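Putative Scyalone Dehydratase (Novosphingobium aromaticivorans DSM 12444, PDB 3EF8) is of unknown function but, as a SnoaL-like member of the NTF2 superfamily, is probably related to the scytalone dehydratases. Local coordinates at residues A[36-41]-A[51-56]. Residues are numbered along the deposited sequence; the frame is centred on the assembly and turned at random.
Sequences FVEDCE and TGRDAY
Phe36 lays one face of its ring over one face of the Tyr56 phenol, a face-to-face stack with centroids 4.0 Å apart and planes 26° from parallel. In this NTF2-like fold, the contact joins the cornered chain 36-41 to the start of helix 53-59, where the edge strand 48-51 runs out. The CD1-CE1-CZ side of Phe36 lies over the hydroxyl end of Tyr56, with Phe36 CE1 3.4 Å from Tyr56 CZ. Phe125 of strand 122-136 also meets the Phe36 ring, and the hydroxyls of Tyr56 and Tyr20 share a weak hydrogen bond. Arg53 NH1 donates to a water in the guanidinium plane, while Phe36 O and Glu38 OE1 lie oblique to the group; its NE is bonded to Ala33 O. An alanine at Tyr56 would probably leave one face of Phe36 without its stacking partner and Tyr20 OH without its weak bond.

Backbone bonds tie the helix start to the corner and to the strand that follows it: Gly52 N donates to Cys40 O at 2.8 Å, and Arg53 N to Glu38 O at 3.0 Å. Gly52 is the N-cap residue; at its phi of 87° a residue with a side chain would probably be strained, its CB close to Glu38 O. Cys40 SG, placed between its own N and C by chi1 of 62°, sits 3.5 Å from Arg53 N.

Out at the surface Glu38 and Arg53 make no direct salt bridge; water mediates instead. That same water donates to both Glu38 OE1 and Asp54 OD1, which probably eases the repulsion between the two carboxylates. Another accepts from Asp54 N at 2.9 Å and donates to Glu38 OE2.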
ATOM      1  N   PHE A  36      -9.573 -16.952  11.853  1.00 12.40           N
ATOM      2  CA  PHE A  36      -9.743 -18.140  10.985  1.00 13.67           C
ATOM      3  C   PHE A  36     -10.876 -19.016  11.507  1.00 16.12           C
ATOM      4  O   PHE A  36     -11.032 -19.169  12.722  1.00 16.98           O
ATOM      5  CB  PHE A  36      -8.498 -19.011  10.931  1.00 13.55           C
ATOM      6  CG  PHE A  36      -7.408 -18.441  10.100  1.00 15.81           C
ATOM      7  CD1 PHE A  36      -6.677 -17.364  10.582  1.00 16.95           C
ATOM      8  CD2 PHE A  36      -7.086 -18.957   8.847  1.00 20.17           C
ATOM      9  CE1 PHE A  36      -5.698 -16.800   9.828  1.00 19.59           C
ATOM     10  CE2 PHE A  36      -6.057 -18.360   8.106  1.00 16.50           C
ATOM     11  CZ  PHE A  36      -5.393 -17.300   8.620  1.00 16.73           C
ATOM     12  N   VAL A  37     -11.668 -19.546  10.572  1.00 13.66           N
ATOM     13  CA  VAL A  37     -12.683 -20.560  10.921  1.00 13.97           C
ATOM     14  C   VAL A  37     -11.979 -21.847  11.262  1.00 11.74           C
ATOM     15  O   VAL A  37     -10.820 -22.083  10.916  1.00 13.49           O
ATOM     16  CB  VAL A  37     -13.723 -20.773   9.787  1.00 13.96           C
ATOM     17  CG1 VAL A  37     -14.513 -19.484   9.535  1.00 17.05           C
ATOM     18  CG2 VAL A  37     -13.099 -21.307   8.545  1.00 14.72           C
ATOM     19  N   GLU A  38     -12.741 -22.725  11.946  1.00 14.64           N
ATOM     20  CA  GLU A  38     -12.170 -24.013  12.335  1.00 16.79           C
ATOM     21  C   GLU A  38     -11.738 -24.867  11.161  1.00 13.35           C
ATOM     22  O   GLU A  38     -10.685 -25.488  11.135  1.00 17.66           O
ATOM     23  CB  GLU A  38     -13.210 -24.809  13.138  1.00 18.41           C
ATOM     24  CG  GLU A  38     -12.765 -26.183  13.513  1.00 22.45           C
ATOM     25  CD  GLU A  38     -11.614 -26.178  14.514  1.00 30.67           C
ATOM     26  OE1 GLU A  38     -11.343 -25.116  15.134  1.00 28.33           O
ATOM     27  OE2 GLU A  38     -10.986 -27.253  14.679  1.00 35.92           O
ATOM     28  N   ASP A  39     -12.588 -24.824  10.135  0.60 15.32           N
ATOM     29  CA  ASP A  39     -12.465 -25.667   8.944  0.60 16.84           C
ATOM     30  C   ASP A  39     -11.713 -24.937   7.834  0.60 17.69           C
ATOM     31  O   ASP A  39     -12.102 -24.968   6.659  0.60 19.01           O
ATOM     32  CB  ASP A  39     -13.852 -26.051   8.417  0.60 18.03           C
ATOM     33  CG  ASP A  39     -13.805 -27.215   7.442  0.60 21.08           C
ATOM     34  OD1 ASP A  39     -12.716 -27.778   7.207  0.60 23.67           O
ATOM     35  OD2 ASP A  39     -14.873 -27.597   6.922  0.60 23.20           O
ATOM     36  N   CYS A  40     -10.610 -24.325   8.218  1.00 16.53           N
ATOM     37  CA  CYS A  40      -9.799 -23.517   7.280  1.00 14.78           C
ATOM     38  C   CYS A  40      -8.714 -24.295   6.580  1.00 16.42           C
ATOM     39  O   CYS A  40      -8.374 -25.445   6.924  1.00 16.19           O
ATOM     40  CB  CYS A  40      -9.160 -22.308   7.985  1.00 13.85           C
ATOM     41  SG  CYS A  40      -7.989 -22.757   9.323  1.00 17.27           S
ATOM     42  N   GLU A  41      -8.172 -23.662   5.542  1.00 15.22           N
ATOM     43  CA  GLU A  41      -7.014 -24.142   4.824  1.00 14.25           C
ATOM     44  C   GLU A  41      -6.079 -22.986   4.555  1.00 15.36           C
ATOM     45  O   GLU A  41      -6.501 -21.881   4.191  1.00 16.69           O
ATOM     46  CB  GLU A  41      -7.378 -24.722   3.464  1.00 17.53           C
ATOM     47  CG  GLU A  41      -8.161 -25.977   3.549  1.00 22.10           C
ATOM     48  CD  GLU A  41      -8.764 -26.360   2.205  1.00 33.10           C
ATOM     49  OE1 GLU A  41      -8.596 -25.605   1.205  1.00 30.79           O
ATOM     50  OE2 GLU A  41      -9.435 -27.411   2.159  1.00 34.81           O
ATOM     51  N   THR A  51      -4.173 -27.539   7.450  1.00 18.58           N
ATOM     52  CA  THR A  51      -5.532 -27.964   7.298  1.00 18.37           C
ATOM     53  C   THR A  51      -6.156 -27.909   8.681  1.00 19.68           C
ATOM     54  O   THR A  51      -5.772 -28.662   9.583  1.00 19.95           O
ATOM     55  CB  THR A  51      -5.633 -29.379   6.638  1.00 20.17           C
ATOM     56  OG1 THR A  51      -5.133 -29.312   5.286  1.00 24.96           O
ATOM     57  CG2 THR A  51      -7.065 -29.854   6.660  1.00 24.92           C
ATOM     58  N   GLY A  52      -7.096 -26.996   8.833  1.00 18.10           N
ATOM     59  CA  GLY A  52      -7.779 -26.741  10.071  1.00 16.06           C
ATOM     60  C   GLY A  52      -7.045 -25.740  10.968  1.00 14.58           C
ATOM     61  O   GLY A  52      -5.831 -25.514  10.868  1.00 15.22           O
ATOM     62  N   ARG A  53      -7.814 -25.167  11.857  1.00 14.04           N
ATOM     63  CA  ARG A  53      -7.343 -24.046  12.664  1.00 13.61           C
ATOM     64  C   ARG A  53      -6.222 -24.420  13.629  1.00 15.14           C
ATOM     65  O   ARG A  53      -5.315 -23.634  13.856  1.00 16.89           O
ATOM     66  CB  ARG A  53      -8.504 -23.393  13.377  1.00 15.46           C
ATOM     67  CG  ARG A  53      -8.178 -22.237  14.254  1.00 17.17           C
ATOM     68  CD  ARG A  53      -9.475 -21.678  14.726  1.00 21.47           C
ATOM     69  NE  ARG A  53      -9.316 -20.582  15.642  1.00 26.03           N
ATOM     70  CZ  ARG A  53      -9.334 -20.684  16.960  1.00 34.14           C
ATOM     71  NH1 ARG A  53      -9.496 -21.856  17.536  1.00 31.84           N
ATOM     72  NH2 ARG A  53      -9.195 -19.594  17.700  1.00 30.51           N
ATOM     73  N   ASP A  54      -6.265 -25.628  14.199  1.00 16.93           N
ATOM     74  CA  ASP A  54      -5.213 -26.023  15.139  1.00 17.24           C
ATOM     75  C   ASP A  54      -3.891 -26.165  14.440  1.00 17.17           C
ATOM     76  O   ASP A  54      -2.871 -25.743  14.968  1.00 18.78           O
ATOM     77  CB  ASP A  54      -5.558 -27.333  15.876  1.00 16.86           C
ATOM     78  CG  ASP A  54      -6.569 -27.144  16.978  1.00 18.13           C
ATOM     79  OD1 ASP A  54      -6.982 -26.017  17.312  1.00 15.35           O
ATOM     80  OD2 ASP A  54      -7.021 -28.180  17.522  1.00 18.34           O
ATOM     81  N   ALA A  55      -3.896 -26.759  13.245  1.00 15.92           N
ATOM     82  CA  ALA A  55      -2.677 -26.890  12.434  1.00 16.48           C
ATOM     83  C   ALA A  55      -2.162 -25.484  12.085  1.00 17.01           C
ATOM     84  O   ALA A  55      -0.962 -25.261  12.047  1.00 18.39           O
ATOM     85  CB  ALA A  55      -2.911 -27.735  11.157  1.00 18.00           C
ATOM     86  N   TYR A  56      -3.082 -24.567  11.802  1.00 18.92           N
ATOM     87  CA  TYR A  56      -2.696 -23.184  11.452  1.00 18.97           C
ATOM     88  C   TYR A  56      -2.002 -22.542  12.662  1.00 18.18           C
ATOM     89  O   TYR A  56      -0.928 -21.899  12.553  1.00 18.63           O
ATOM     90  CB  TYR A  56      -3.902 -22.336  10.990  1.00 17.75           C
ATOM     91  CG  TYR A  56      -3.582 -20.845  11.007  1.00 18.21           C
ATOM     92  CD1 TYR A  56      -2.729 -20.298  10.068  1.00 23.08           C
ATOM     93  CD2 TYR A  56      -4.049 -20.031  12.010  1.00 17.12           C
ATOM     94  CE1 TYR A  56      -2.373 -18.928  10.127  1.00 17.84           C
ATOM     95  CE2 TYR A  56      -3.716 -18.692  12.080  1.00 21.63           C
ATOM     96  CZ  TYR A  56      -2.903 -18.135  11.122  1.00 20.21           C
ATOM     97  OH  TYR A  56      -2.544 -16.788  11.186  1.00 24.81           O
TER
HETATM   98  O   HOH W   1      -8.343 -27.622  14.192  1.00 18.85           O
HETATM   99  O   HOH W   2      -9.259 -24.703  16.755  1.00 22.97           O
HETATM  100  O   HOH W   3     -10.385 -28.545  17.020  1.00 25.07           O